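Local atomic coordinates of oxidized polyvinyl alcohol hydrolase (Pseudomonas sp. VM15C, PDB entry 3WWC), a protein that hydrolyses beta-diketones such as 4,6-nonanedione and cleaves oxidized polyvinyl alcohol in the second step of polyvinyl alcohol degradation. Residues R185-R190 with G245-M250; Y31-G36 with V157-T162. The protein carries 1 engineered substitution. All coordinates share one frame; numbering follows the deposited sequence.

Interaction 1: R185-R190 with G245-M250; sequences RALLFR and GPLIVM
L187, on helix 178-189, packs against L247 and V249 of strand 247-253, a helix-on-sheet contact inside the alpha/beta hydrolase fold. The helix directly follows A177, the engineered residue at the position assigned by similarity to the charge relay. On the strand, L247 comes first and points at the helix. Its CD2 lies 4.1 Å from L187 CD2, the two leucines crossing at an angle. In both, CG is anti to the carbonyl carbon (chi1 -67° in L187, -61° in L247), which carries the branched ends out to span the 8.3 Å between the CA atoms of L187 and L247. I248, alternating, points to the sheet's other face and touches L321 of helix 310-322. V249 returns to the helix side. A beta-branched valine suits the extended backbone and offers two methyls, which L187 meets tip to tip. F286 of helix 275-288 touches both L187 and V249 and adds an aromatic side chain to this buried, largely apolar patch. The V249 side chain is about 8 Å from that of S283, a charge-relay residue by similarity. L187 CD1 faces both valine methyls almost equally, 3.9 Å from V249 CG2 and 4.0 Å from V249 CG1.

Interaction 2: Y31-G36 with V157-T162; sequences YEVKEG and VQCVGT
V33 and Y31 press on C159 where the loop before strand 36-43 lies against helix 148-160, at a disulfide-linked margin of the alpha/beta hydrolase fold. The tight part centres on sulfur: C159 SG is bonded to C27 SG, and V33 also touches C27, so a compact valine covers the bridge. The separation of 3.1 Å between V33 CG2 and C159 SG is too short for comfortable van der Waals contact, so its exact value is doubtful. Y31 adds a sulfur-aromatic contact, with CD1 3.9 Å from C159 SG and the sulfur approaching the ring obliquely, 64° off its normal. A tyrosine suits this border because its hydroxyl hydrogen-bonds to V39 O while the ring also meets F41 edge-to-face. V33 uses its other methyl on V160, CG1 lying 4.2 Å from V160 CG2, and V160 itself rests on F50 and V52 of strand 46-53.

The solvent side is looser. E32, K34 and E35 are exposed and charged, and K34 folds along the chain ahead of it, its ammonium donating to E35 O and L37 O. T162 is exposed too, yet it closes the chain on itself: C159 O accepts from T162 N and, in the carbonyl plane, from T162 OG1 at 2.7 Å.

From the N terminus, the chain enters interaction 2 at 31-36, in the loop before strand 36-43, and closes that contact at 157-162 after a 120-residue excursion holding strands 36-43, 46-53, 62-68 and 96-100. Only then, past strand 170-176, does it open interaction 1 at 185-190, which closes at 245-250 after 54 residues that include strand 196-200 and helix 216-225. The two loops therefore follow in series, neither nested nor crossing. Interaction 2 ties the sheet's outer, N-terminal margin to helix 148-160; interaction 1 joins helix 178-189 to an inner strand. Their centres lie 23 Å apart and their nearest atoms about 6 Å, without touching.

Interaction 1: R185-R190 with G245-M250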
loop_
_atom_site.group_PDB
_atom_site.type_symbol
_atom_site.label_atom_id
_atom_site.label_comp_id
_atom_site.label_asym_id
_atom_site.label_seq_id
_atom_site.Cartn_x
_atom_site.Cartn_y
_atom_site.Cartn_z
ATOM N N ARG A 185 5.353 2.965 -0.818
ATOM C CA ARG A 185 6.779 2.880 -0.480
ATOM C C ARG A 185 7.381 1.523 -0.845
ATOM O O ARG A 185 8.472 1.429 -1.435
ATOM C CB ARG A 185 7.012 3.115 1.005
ATOM C CG ARG A 185 8.529 3.113 1.346
ATOM C CD ARG A 185 8.767 3.620 2.804
ATOM N NE ARG A 185 10.204 3.790 3.040
ATOM C CZ ARG A 185 10.854 4.938 2.890
ATOM N NH1 ARG A 185 10.210 6.049 2.477
ATOM N NH2 ARG A 185 12.157 4.977 3.226
ATOM N N ALA A 186 6.633 0.467 -0.557
ATOM C CA ALA A 186 7.127 -0.885 -0.842
ATOM C C ALA A 186 7.283 -1.107 -2.329
ATOM O O ALA A 186 8.243 -1.800 -2.772
ATOM C CB ALA A 186 6.144 -1.909 -0.260
ATOM N N LEU A 187 6.362 -0.595 -3.136
ATOM C CA LEU A 187 6.470 -0.770 -4.593
ATOM C C LEU A 187 7.666 -0.004 -5.144
ATOM O O LEU A 187 8.296 -0.454 -6.100
ATOM C CB LEU A 187 5.186 -0.285 -5.284
ATOM C CG LEU A 187 3.964 -1.125 -4.963
ATOM C CD1 LEU A 187 2.743 -0.364 -5.474
ATOM C CD2 LEU A 187 4.087 -2.532 -5.609
ATOM N N LEU A 188 8.011 1.123 -4.520
ATOM C CA LEU A 188 9.111 1.931 -5.046
ATOM C C LEU A 188 10.449 1.366 -4.664
ATOM O O LEU A 188 11.423 1.516 -5.419
ATOM C CB LEU A 188 8.999 3.388 -4.519
ATOM C CG LEU A 188 7.789 4.123 -5.101
ATOM C CD1 LEU A 188 7.526 5.394 -4.280
ATOM C CD2 LEU A 188 8.055 4.444 -6.606
ATOM N N PHE A 189 10.514 0.700 -3.512
ATOM C CA PHE A 189 11.784 0.132 -3.041
ATOM C C PHE A 189 11.952 -1.339 -3.326
ATOM O O PHE A 189 13.102 -1.828 -3.314
ATOM C CB PHE A 189 11.976 0.309 -1.519
ATOM C CG PHE A 189 12.473 1.691 -1.106
ATOM C CD1 PHE A 189 13.825 1.979 -1.041
ATOM C CD2 PHE A 189 11.566 2.644 -0.693
ATOM C CE1 PHE A 189 14.260 3.213 -0.555
ATOM C CE2 PHE A 189 11.997 3.898 -0.196
ATOM C CZ PHE A 189 13.362 4.169 -0.128
ATOM N N ARG A 190 10.858 -2.079 -3.561
ATOM C CA ARG A 190 10.977 -3.522 -3.781
ATOM C C ARG A 190 10.256 -3.938 -5.067
ATOM O O ARG A 190 9.564 -4.950 -5.130
ATOM C CB ARG A 190 10.407 -4.248 -2.548
ATOM C CG ARG A 190 11.382 -4.206 -1.376
ATOM C CD ARG A 190 12.551 -5.184 -1.597
ATOM N NE ARG A 190 13.320 -5.209 -0.368
ATOM C CZ ARG A 190 14.139 -6.196 0.012
ATOM N NH1 ARG A 190 14.323 -7.262 -0.758
ATOM N NH2 ARG A 190 14.733 -6.144 1.194
ATOM N N GLY A 245 11.092 -2.199 -11.541
ATOM C CA GLY A 245 10.820 -3.541 -12.022
ATOM C C GLY A 245 9.378 -3.654 -12.535
ATOM O O GLY A 245 8.536 -2.758 -12.303
ATOM N N PRO A 246 9.028 -4.760 -13.177
ATOM C CA PRO A 246 7.698 -4.967 -13.744
ATOM C C PRO A 246 6.605 -5.093 -12.695
ATOM O O PRO A 246 6.696 -5.952 -11.803
ATOM C CB PRO A 246 7.853 -6.253 -14.534
ATOM C CG PRO A 246 9.266 -6.408 -14.710
ATOM C CD PRO A 246 9.932 -5.870 -13.520
ATOM N N LEU A 247 5.558 -4.274 -12.820
ATOM C CA LEU A 247 4.470 -4.244 -11.861
ATOM C C LEU A 247 3.145 -3.952 -12.510
ATOM O O LEU A 247 3.082 -3.461 -13.634
ATOM C CB LEU A 247 4.660 -3.055 -10.879
ATOM C CG LEU A 247 5.923 -3.026 -10.015
ATOM C CD1 LEU A 247 6.028 -1.622 -9.352
ATOM C CD2 LEU A 247 5.894 -4.128 -8.946
ATOM N N ILE A 248 2.086 -4.247 -11.759
ATOM C CA ILE A 248 0.780 -3.710 -12.061
ATOM C C ILE A 248 0.366 -2.981 -10.768
ATOM O O ILE A 248 0.445 -3.539 -9.671
ATOM C CB ILE A 248 -0.268 -4.729 -12.512
ATOM C CG1 ILE A 248 -1.622 -4.015 -12.602
ATOM C CG2 ILE A 248 -0.319 -5.967 -11.578
ATOM C CD1 ILE A 248 -2.677 -4.825 -13.394
ATOM N N VAL A 249 0.010 -1.708 -10.887
ATOM C CA VAL A 249 -0.371 -0.921 -9.717
ATOM C C VAL A 249 -1.739 -0.350 -9.939
ATOM O O VAL A 249 -2.016 0.267 -10.989
ATOM C CB VAL A 249 0.622 0.229 -9.478
ATOM C CG1 VAL A 249 0.233 1.028 -8.224
ATOM C CG2 VAL A 249 2.059 -0.341 -9.337
ATOM N N MET A 250 -2.606 -0.537 -8.960
ATOM C CA MET A 250 -3.980 -0.003 -9.021
ATOM C C MET A 250 -4.130 0.998 -7.874
ATOM O O MET A 250 -4.168 0.606 -6.707
ATOM C CB MET A 250 -4.994 -1.132 -8.856
ATOM C CG MET A 250 -6.422 -0.581 -9.029
ATOM S SD MET A 250 -7.689 -1.914 -8.820
ATOM C CE MET A 250 -7.483 -2.767 -10.358
#

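Interaction 2: Y31-G36 with V157-T162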
loop_
_atom_site.group_PDB
_atom_site.type_symbol
_atom_site.label_atom_id
_atom_site.label_comp_id
_atom_site.label_asym_id
_atom_site.label_seq_id
_atom_site.Cartn_x
_atom_site.Cartn_y
_atom_site.Cartn_z
ATOM N N TYR A 31 12.321 -20.799 12.825
ATOM C CA TYR A 31 10.981 -20.221 12.875
ATOM C C TYR A 31 9.963 -21.178 12.297
ATOM O O TYR A 31 10.124 -21.677 11.192
ATOM C CB TYR A 31 10.939 -18.850 12.138
ATOM C CG TYR A 31 9.697 -18.030 12.530
ATOM C CD1 TYR A 31 8.520 -18.111 11.762
ATOM C CD2 TYR A 31 9.685 -17.290 13.700
ATOM C CE1 TYR A 31 7.346 -17.468 12.152
ATOM C CE2 TYR A 31 8.508 -16.650 14.116
ATOM C CZ TYR A 31 7.366 -16.752 13.338
ATOM O OH TYR A 31 6.207 -16.164 13.802
ATOM N N GLU A 32 8.887 -21.428 13.017
ATOM C CA GLU A 32 7.898 -22.375 12.532
ATOM C C GLU A 32 6.650 -21.614 12.120
ATOM O O GLU A 32 5.895 -21.198 12.972
ATOM C CB GLU A 32 7.534 -23.353 13.647
ATOM C CG GLU A 32 8.744 -23.845 14.425
ATOM C CD GLU A 32 8.375 -24.836 15.517
ATOM O OE1 GLU A 32 8.420 -26.054 15.242
ATOM O OE2 GLU A 32 8.038 -24.394 16.643
ATOM N N VAL A 33 6.449 -21.421 10.823
ATOM C CA VAL A 33 5.273 -20.725 10.318
ATOM C C VAL A 33 4.016 -21.522 10.522
ATOM O O VAL A 33 4.025 -22.759 10.450
ATOM C CB VAL A 33 5.398 -20.449 8.832
ATOM C CG1 VAL A 33 4.144 -19.696 8.328
ATOM C CG2 VAL A 33 6.599 -19.670 8.594
ATOM N N LYS A 34 2.925 -20.830 10.802
ATOM C CA LYS A 34 1.675 -21.509 11.019
ATOM C C LYS A 34 0.506 -20.784 10.398
ATOM O O LYS A 34 0.618 -19.611 10.025
ATOM C CB LYS A 34 1.427 -21.665 12.533
ATOM C CG LYS A 34 1.446 -20.359 13.289
ATOM C CD LYS A 34 1.105 -20.495 14.811
ATOM C CE LYS A 34 -0.406 -20.753 15.077
ATOM N NZ LYS A 34 -1.311 -19.618 14.732
ATOM N N GLU A 35 -0.616 -21.492 10.279
ATOM C CA GLU A 35 -1.824 -20.870 9.794
ATOM C C GLU A 35 -2.248 -20.006 10.956
ATOM O O GLU A 35 -2.046 -20.360 12.124
ATOM C CB GLU A 35 -2.898 -21.919 9.526
ATOM C CG GLU A 35 -4.252 -21.336 9.274
ATOM C CD GLU A 35 -5.276 -22.384 8.826
ATOM O OE1 GLU A 35 -4.947 -23.584 8.813
ATOM O OE2 GLU A 35 -6.415 -21.992 8.494
ATOM N N GLY A 36 -2.836 -18.861 10.664
ATOM C CA GLY A 36 -3.290 -17.975 11.710
ATOM C C GLY A 36 -2.227 -16.995 12.182
ATOM O O GLY A 36 -1.369 -16.583 11.398
ATOM N N VAL A 157 6.967 -12.885 3.577
ATOM C CA VAL A 157 6.433 -13.669 2.465
ATOM C C VAL A 157 7.433 -14.802 2.123
ATOM O O VAL A 157 7.003 -15.932 1.878
ATOM C CB VAL A 157 6.202 -12.759 1.242
ATOM C CG1 VAL A 157 5.854 -13.612 0.013
ATOM C CG2 VAL A 157 5.008 -11.833 1.529
ATOM N N GLN A 158 8.742 -14.522 2.149
ATOM C CA GLN A 158 9.722 -15.595 1.836
ATOM C C GLN A 158 9.627 -16.725 2.863
ATOM O O GLN A 158 9.748 -17.901 2.515
ATOM C CB GLN A 158 11.133 -15.012 1.789
ATOM C CG GLN A 158 11.356 -14.218 0.521
ATOM C CD GLN A 158 12.680 -13.509 0.498
ATOM O OE1 GLN A 158 13.207 -13.213 -0.586
ATOM N NE2 GLN A 158 13.200 -13.189 1.651
ATOM N N CYS A 159 9.301 -16.395 4.102
ATOM C CA CYS A 159 9.156 -17.419 5.130
ATOM C C CYS A 159 7.866 -18.230 4.972
ATOM O O CYS A 159 7.864 -19.506 5.025
ATOM C CB CYS A 159 9.193 -16.721 6.502
ATOM S SG CYS A 159 9.022 -17.899 7.872
ATOM N N VAL A 160 6.733 -17.561 4.739
ATOM C CA VAL A 160 5.465 -18.281 4.590
ATOM C C VAL A 160 5.573 -19.252 3.395
ATOM O O VAL A 160 4.990 -20.320 3.425
ATOM C CB VAL A 160 4.290 -17.267 4.394
ATOM C CG1 VAL A 160 2.989 -17.984 4.100
ATOM C CG2 VAL A 160 4.147 -16.439 5.656
ATOM N N GLY A 161 6.323 -18.856 2.371
ATOM C CA GLY A 161 6.470 -19.681 1.170
ATOM C C GLY A 161 7.205 -20.981 1.412
ATOM O O GLY A 161 7.275 -21.777 0.493
ATOM N N THR A 162 7.795 -21.159 2.592
ATOM C CA THR A 162 8.432 -22.450 2.886
ATOM C C THR A 162 7.350 -23.407 3.379
ATOM O O THR A 162 7.578 -24.628 3.414
ATOM C CB THR A 162 9.570 -22.339 3.965
ATOM O OG1 THR A 162 8.985 -22.003 5.234
ATOM C CG2 THR A 162 10.644 -21.352 3.554
#